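Local coordinates for protein heme peroxidase (Bacteroides thetaiotaomicron, PDB 2GVK) that probably binds heme and uses hydrogen peroxide to oxidise dyes and other substrates, as a member of the dye-decolorizing peroxidase family, at residues D140-I153 with N248-Y262. Numbering follows the deposited sequence. Where two conformers were deposited one is given.
Sequences DETHGFRYMDGKAI and NMPFANTSKGEYGTY. With EDO (1,2-ethanediol), chain J; EDO (1,2-ethanediol), chain H.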
loop_
_atom_site.group_PDB
_atom_site.type_symbol
_atom_site.label_atom_id
_atom_site.label_comp_id
_atom_site.label_asym_id
_atom_site.label_seq_id
_atom_site.Cartn_x
_atom_site.Cartn_y
_atom_site.Cartn_z
ATOM N N ASP A 140 -2.398 34.393 7.315
ATOM C CA ASP A 140 -2.226 33.619 6.088
ATOM C C ASP A 140 -2.571 32.167 6.314
ATOM O O ASP A 140 -2.299 31.607 7.381
ATOM C CB ASP A 140 -0.779 33.693 5.579
ATOM C CG ASP A 140 -0.593 32.946 4.271
ATOM O OD1 ASP A 140 -1.136 33.421 3.257
ATOM O OD2 ASP A 140 -0.049 31.796 4.286
ATOM N N GLU A 141 -3.222 31.574 5.325
ATOM C CA GLU A 141 -3.346 30.113 5.231
ATOM C C GLU A 141 -2.927 29.682 3.855
ATOM O O GLU A 141 -3.412 30.217 2.853
ATOM C CB GLU A 141 -4.772 29.647 5.507
ATOM C CG GLU A 141 -4.935 28.133 5.440
ATOM C CD GLU A 141 -6.292 27.634 5.982
ATOM O OE1 GLU A 141 -6.947 28.368 6.763
ATOM O OE2 GLU A 141 -6.710 26.516 5.590
ATOM N N THR A 142 -1.961 28.790 3.805
ATOM C CA THR A 142 -1.483 28.249 2.555
ATOM C C THR A 142 -1.523 26.735 2.608
ATOM O O THR A 142 -1.126 26.110 3.616
ATOM C CB THR A 142 -0.039 28.723 2.251
ATOM O OG1 THR A 142 -0.008 30.160 2.171
ATOM C CG2 THR A 142 0.453 28.148 0.938
ATOM N N HIS A 143 -2.035 26.137 1.537
ATOM C CA HIS A 143 -2.062 24.698 1.408
ATOM C C HIS A 143 -0.997 24.261 0.445
ATOM O O HIS A 143 -0.912 24.774 -0.662
ATOM C CB HIS A 143 -3.412 24.236 0.910
ATOM C CG HIS A 143 -4.542 24.625 1.792
ATOM N ND1 HIS A 143 -5.848 24.610 1.372
ATOM C CD2 HIS A 143 -4.557 25.108 3.053
ATOM C CE1 HIS A 143 -6.628 25.029 2.356
ATOM N NE2 HIS A 143 -5.866 25.343 3.383
ATOM N N GLY A 144 -0.207 23.286 0.850
ATOM C CA GLY A 144 0.880 22.774 0.013
ATOM C C GLY A 144 0.738 21.300 -0.281
ATOM O O GLY A 144 -0.123 20.609 0.283
ATOM N N PHE A 145 1.562 20.814 -1.198
ATOM C CA PHE A 145 1.516 19.416 -1.610
ATOM C C PHE A 145 2.890 18.969 -1.994
ATOM O O PHE A 145 3.689 19.765 -2.486
ATOM C CB PHE A 145 0.568 19.240 -2.809
ATOM C CG PHE A 145 0.876 20.150 -3.963
ATOM C CD1 PHE A 145 0.333 21.414 -4.029
ATOM C CD2 PHE A 145 1.756 19.752 -4.965
ATOM C CE1 PHE A 145 0.659 22.265 -5.076
ATOM C CE2 PHE A 145 2.065 20.578 -5.988
ATOM C CZ PHE A 145 1.522 21.837 -6.055
ATOM N N ARG A 146 3.163 17.686 -1.807
ATOM C CA ARG A 146 4.386 17.085 -2.325
ATOM C C ARG A 146 4.236 16.921 -3.825
ATOM O O ARG A 146 3.183 16.494 -4.328
ATOM C CB ARG A 146 4.644 15.743 -1.660
ATOM C CG ARG A 146 5.999 15.159 -1.952
ATOM C CD ARG A 146 6.191 13.845 -1.188
ATOM N NE ARG A 146 7.347 13.080 -1.684
ATOM C CZ ARG A 146 8.569 13.305 -1.301
ATOM N NH1 ARG A 146 8.812 14.282 -0.465
ATOM N NH2 ARG A 146 9.574 12.575 -1.786
ATOM N N TYR A 147 5.279 17.271 -4.548
ATOM C CA TYR A 147 5.234 17.303 -5.984
ATOM C C TYR A 147 6.216 16.277 -6.530
ATOM O O TYR A 147 7.432 16.443 -6.427
ATOM C CB TYR A 147 5.581 18.729 -6.471
ATOM C CG TYR A 147 5.641 18.905 -7.957
ATOM C CD1 TYR A 147 4.657 18.385 -8.775
ATOM C CD2 TYR A 147 6.596 19.732 -8.528
ATOM C CE1 TYR A 147 4.706 18.577 -10.173
ATOM C CE2 TYR A 147 6.649 19.926 -9.898
ATOM C CZ TYR A 147 5.697 19.364 -10.705
ATOM O OH TYR A 147 5.754 19.570 -12.054
HETATM N N MSE A 148 5.676 15.183 -7.048
HETATM C CA MSE A 148 6.496 14.125 -7.616
HETATM C C MSE A 148 7.449 13.582 -6.532
HETATM O O MSE A 148 7.051 13.430 -5.364
HETATM C CB MSE A 148 7.286 14.657 -8.838
HETATM C CG MSE A 148 6.424 15.386 -9.870
HETATM SE SE MSE A 148 5.347 14.116 -10.826
HETATM C CE MSE A 148 3.851 15.299 -11.528
ATOM N N ASP A 149 8.707 13.382 -6.902
ATOM C CA ASP A 149 9.701 12.799 -5.991
ATOM C C ASP A 149 10.378 13.874 -5.159
ATOM O O ASP A 149 11.621 14.020 -5.180
ATOM C CB ASP A 149 10.750 11.963 -6.777
ATOM C CG ASP A 149 11.500 12.783 -7.837
ATOM O OD1 ASP A 149 10.906 13.733 -8.385
ATOM O OD2 ASP A 149 12.669 12.431 -8.170
ATOM N N GLY A 150 9.571 14.669 -4.475
ATOM C CA GLY A 150 10.090 15.711 -3.586
ATOM C C GLY A 150 10.610 16.937 -4.307
ATOM O O GLY A 150 11.461 17.659 -3.782
ATOM N N LYS A 151 10.048 17.222 -5.483
ATOM C CA LYS A 151 10.442 18.411 -6.241
ATOM C C LYS A 151 9.839 19.670 -5.668
ATOM O O LYS A 151 8.697 19.687 -5.201
ATOM C CB LYS A 151 10.007 18.284 -7.711
ATOM C CG LYS A 151 10.630 17.126 -8.461
ATOM C CD LYS A 151 10.227 17.165 -9.926
ATOM C CE LYS A 151 10.382 15.787 -10.622
ATOM N NZ LYS A 151 11.778 15.262 -10.548
ATOM N N ALA A 152 10.618 20.742 -5.708
ATOM C CA ALA A 152 10.088 22.056 -5.551
ATOM C C ALA A 152 9.293 22.402 -6.824
ATOM O O ALA A 152 9.418 21.731 -7.847
ATOM C CB ALA A 152 11.205 23.067 -5.320
ATOM N N ILE A 153 8.500 23.434 -6.752
ATOM C CA ILE A 153 7.582 23.749 -7.826
ATOM C C ILE A 153 8.343 24.196 -9.111
ATOM O O ILE A 153 7.796 24.147 -10.218
ATOM C CB ILE A 153 6.566 24.815 -7.354
ATOM C CG1 ILE A 153 5.274 24.762 -8.194
ATOM C CG2 ILE A 153 7.192 26.193 -7.354
ATOM C CD1 ILE A 153 4.132 25.505 -7.558
ATOM N N ASN A 248 10.741 23.408 1.234
ATOM C CA ASN A 248 10.246 24.374 0.270
ATOM C C ASN A 248 9.000 23.850 -0.441
ATOM O O ASN A 248 9.078 23.377 -1.584
ATOM C CB ASN A 248 11.328 24.701 -0.756
ATOM C CG ASN A 248 12.436 25.567 -0.180
ATOM O OD1 ASN A 248 12.361 26.790 -0.216
ATOM N ND2 ASN A 248 13.468 24.931 0.345
HETATM N N MSE A 249 7.861 23.936 0.248
HETATM C CA MSE A 249 6.644 23.240 -0.155
HETATM C C MSE A 249 5.940 24.008 -1.255
HETATM O O MSE A 249 5.672 25.195 -1.118
HETATM C CB MSE A 249 5.691 23.091 1.030
HETATM C CG MSE A 249 6.217 22.207 2.141
HETATM SE SE MSE A 249 6.952 20.540 1.445
HETATM C CE MSE A 249 5.332 19.614 1.130
ATOM N N PRO A 250 5.634 23.315 -2.344
ATOM C CA PRO A 250 4.883 23.913 -3.423
ATOM C C PRO A 250 3.470 24.351 -3.002
ATOM O O PRO A 250 2.815 23.672 -2.229
ATOM C CB PRO A 250 4.777 22.771 -4.452
ATOM C CG PRO A 250 5.859 21.869 -4.146
ATOM C CD PRO A 250 6.129 21.972 -2.696
ATOM N N PHE A 251 3.026 25.484 -3.528
ATOM C CA PHE A 251 1.609 25.855 -3.495
ATOM C C PHE A 251 1.274 26.581 -4.790
ATOM O O PHE A 251 2.167 27.153 -5.446
ATOM C CB PHE A 251 1.265 26.701 -2.276
ATOM C CG PHE A 251 1.885 28.067 -2.276
ATOM C CD1 PHE A 251 3.113 28.287 -1.680
ATOM C CD2 PHE A 251 1.197 29.143 -2.774
ATOM C CE1 PHE A 251 3.660 29.588 -1.617
ATOM C CE2 PHE A 251 1.734 30.416 -2.734
ATOM C CZ PHE A 251 2.981 30.629 -2.120
ATOM N N ALA A 252 0.017 26.509 -5.208
ATOM C CA ALA A 252 -0.361 27.129 -6.472
ATOM C C ALA A 252 -1.815 27.292 -6.673
ATOM O O ALA A 252 -2.623 26.468 -6.207
ATOM C CB ALA A 252 0.199 26.301 -7.643
ATOM N N ASN A 253 -2.154 28.356 -7.399
ATOM C CA ASN A 253 -3.475 28.528 -8.019
ATOM C C ASN A 253 -3.228 28.720 -9.508
ATOM O O ASN A 253 -3.061 29.840 -9.969
ATOM C CB ASN A 253 -4.216 29.743 -7.429
ATOM C CG ASN A 253 -5.609 29.934 -8.026
ATOM O OD1 ASN A 253 -5.852 29.610 -9.202
ATOM N ND2 ASN A 253 -6.539 30.489 -7.218
ATOM N N THR A 254 -3.082 27.618 -10.236
ATOM C CA THR A 254 -2.657 27.673 -11.635
ATOM C C THR A 254 -3.626 28.442 -12.532
ATOM O O THR A 254 -3.226 29.013 -13.511
ATOM C CB THR A 254 -2.441 26.279 -12.213
ATOM O OG1 THR A 254 -3.644 25.526 -12.116
ATOM C CG2 THR A 254 -1.339 25.559 -11.457
ATOM N N SER A 255 -4.906 28.458 -12.165
ATOM C CA SER A 255 -5.909 29.142 -12.979
ATOM C C SER A 255 -5.612 30.643 -13.039
ATOM O O SER A 255 -5.941 31.305 -14.019
ATOM C CB SER A 255 -7.333 28.880 -12.438
ATOM O OG SER A 255 -7.610 29.637 -11.277
ATOM N N LYS A 256 -4.940 31.156 -11.986
ATOM C CA LYS A 256 -4.518 32.580 -11.904
ATOM C C LYS A 256 -3.050 32.755 -12.257
ATOM O O LYS A 256 -2.498 33.868 -12.144
ATOM C CB LYS A 256 -4.765 33.116 -10.496
ATOM C CG LYS A 256 -6.215 33.159 -10.117
ATOM C CD LYS A 256 -6.415 33.596 -8.638
ATOM N N GLY A 257 -2.411 31.678 -12.691
ATOM C CA GLY A 257 -0.995 31.703 -13.011
ATOM C C GLY A 257 -0.113 31.935 -11.794
ATOM O O GLY A 257 0.992 32.450 -11.922
ATOM N N GLU A 258 -0.591 31.523 -10.616
ATOM C CA GLU A 258 0.127 31.756 -9.343
ATOM C C GLU A 258 0.864 30.512 -8.916
ATOM O O GLU A 258 0.246 29.484 -8.636
ATOM C CB GLU A 258 -0.856 32.166 -8.228
ATOM C CG GLU A 258 -0.185 32.365 -6.845
ATOM C CD GLU A 258 -1.189 32.390 -5.667
ATOM O OE1 GLU A 258 -2.409 32.293 -5.908
ATOM O OE2 GLU A 258 -0.739 32.517 -4.507
ATOM N N TYR A 259 2.196 30.610 -8.848
ATOM C CA TYR A 259 3.050 29.495 -8.459
ATOM C C TYR A 259 3.972 29.962 -7.362
ATOM O O TYR A 259 4.634 31.010 -7.504
ATOM C CB TYR A 259 3.888 29.010 -9.623
ATOM C CG TYR A 259 3.083 28.488 -10.791
ATOM C CD1 TYR A 259 2.538 29.353 -11.721
ATOM C CD2 TYR A 259 2.921 27.137 -10.988
ATOM C CE1 TYR A 259 1.787 28.886 -12.774
ATOM C CE2 TYR A 259 2.201 26.658 -12.069
ATOM C CZ TYR A 259 1.640 27.541 -12.954
ATOM O OH TYR A 259 0.887 27.053 -14.018
ATOM N N GLY A 260 4.035 29.204 -6.279
ATOM C CA GLY A 260 4.857 29.600 -5.139
ATOM C C GLY A 260 5.541 28.477 -4.384
ATOM O O GLY A 260 5.288 27.296 -4.606
ATOM N N THR A 261 6.481 28.884 -3.532
ATOM C CA THR A 261 7.170 28.007 -2.616
ATOM C C THR A 261 6.963 28.559 -1.214
ATOM O O THR A 261 7.185 29.754 -0.964
ATOM C CB THR A 261 8.685 27.973 -2.911
ATOM O OG1 THR A 261 8.924 27.288 -4.132
ATOM C CG2 THR A 261 9.434 27.282 -1.799
ATOM N N TYR A 262 6.505 27.711 -0.304
ATOM C CA TYR A 262 6.409 28.083 1.083
ATOM C C TYR A 262 7.635 27.538 1.798
ATOM O O TYR A 262 7.771 26.331 1.991
ATOM C CB TYR A 262 5.104 27.534 1.713
ATOM C CG TYR A 262 4.661 28.279 2.966
ATOM C CD1 TYR A 262 5.344 28.112 4.169
ATOM C CD2 TYR A 262 3.587 29.174 2.941
ATOM C CE1 TYR A 262 4.988 28.802 5.288
ATOM C CE2 TYR A 262 3.215 29.870 4.082
ATOM C CZ TYR A 262 3.945 29.686 5.252
ATOM O OH TYR A 262 3.593 30.354 6.415
HETATM C C1 EDO J . -3.398 33.462 -16.476
HETATM O O1 EDO J . -4.617 33.554 -15.721
HETATM C C2 EDO J . -2.350 32.781 -15.628
HETATM O O2 EDO J . -1.331 32.193 -16.429
HETATM C C1 EDO H . 16.013 29.220 1.554
HETATM O O1 EDO H . 15.247 30.392 1.957
HETATM C C2 EDO H . 15.212 28.348 0.556
HETATM O O2 EDO H . 15.693 26.954 0.595
HETATM O O HOH W 1 0.869 30.603 6.462
HETATM O O HOH W 2 -1.734 25.073 -3.243
HETATM O O HOH W 3 8.255 24.624 -4.154
#
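Backbone bonding between strands 140-145 and 248-253 is sparse: Phe145 N donates to Pro250 O at 3.3 Å with an N-H...O angle of 147°, and Gly144 CA adds a C-H...O contact to the same oxygen. Water 2 extends the link, giving a proton to His143 O and accepting one from Ala252 N; water 3 likewise joins Ile153 N to Asn248 O.

Two CH-pi contacts follow. Pro250 CB lies over one face of the Phe145 ring, 4.0 Å from its centroid. In Thr142, chi1 of -60° sets OG1 beside the backbone N and CG2 anti to it, over a Phe251 face and 3.9 Å from that centroid, while Gly260 CA occupies the opposite face. Thr142 OG1 donates to the syn lone pair of Asp140 OD2 at 2.7 Å. Were Thr142 an alanine, the Phe251 face would probably lose its methyl cover and Asp140 OD2 its hydroxyl partner.

Apolar packing completes the contact: Ile153 sets CB against Pro250 CB (4.0 Å) and CD1 at the Tyr259 ring edge.

The outermost strands of the antiparallel sheet, their axes 4.9 Å apart at closest approach and their N-to-C directions 114° apart, meet at a splayed seam, consistent with closure of the beta-barrel of dye-decolorizing peroxidases.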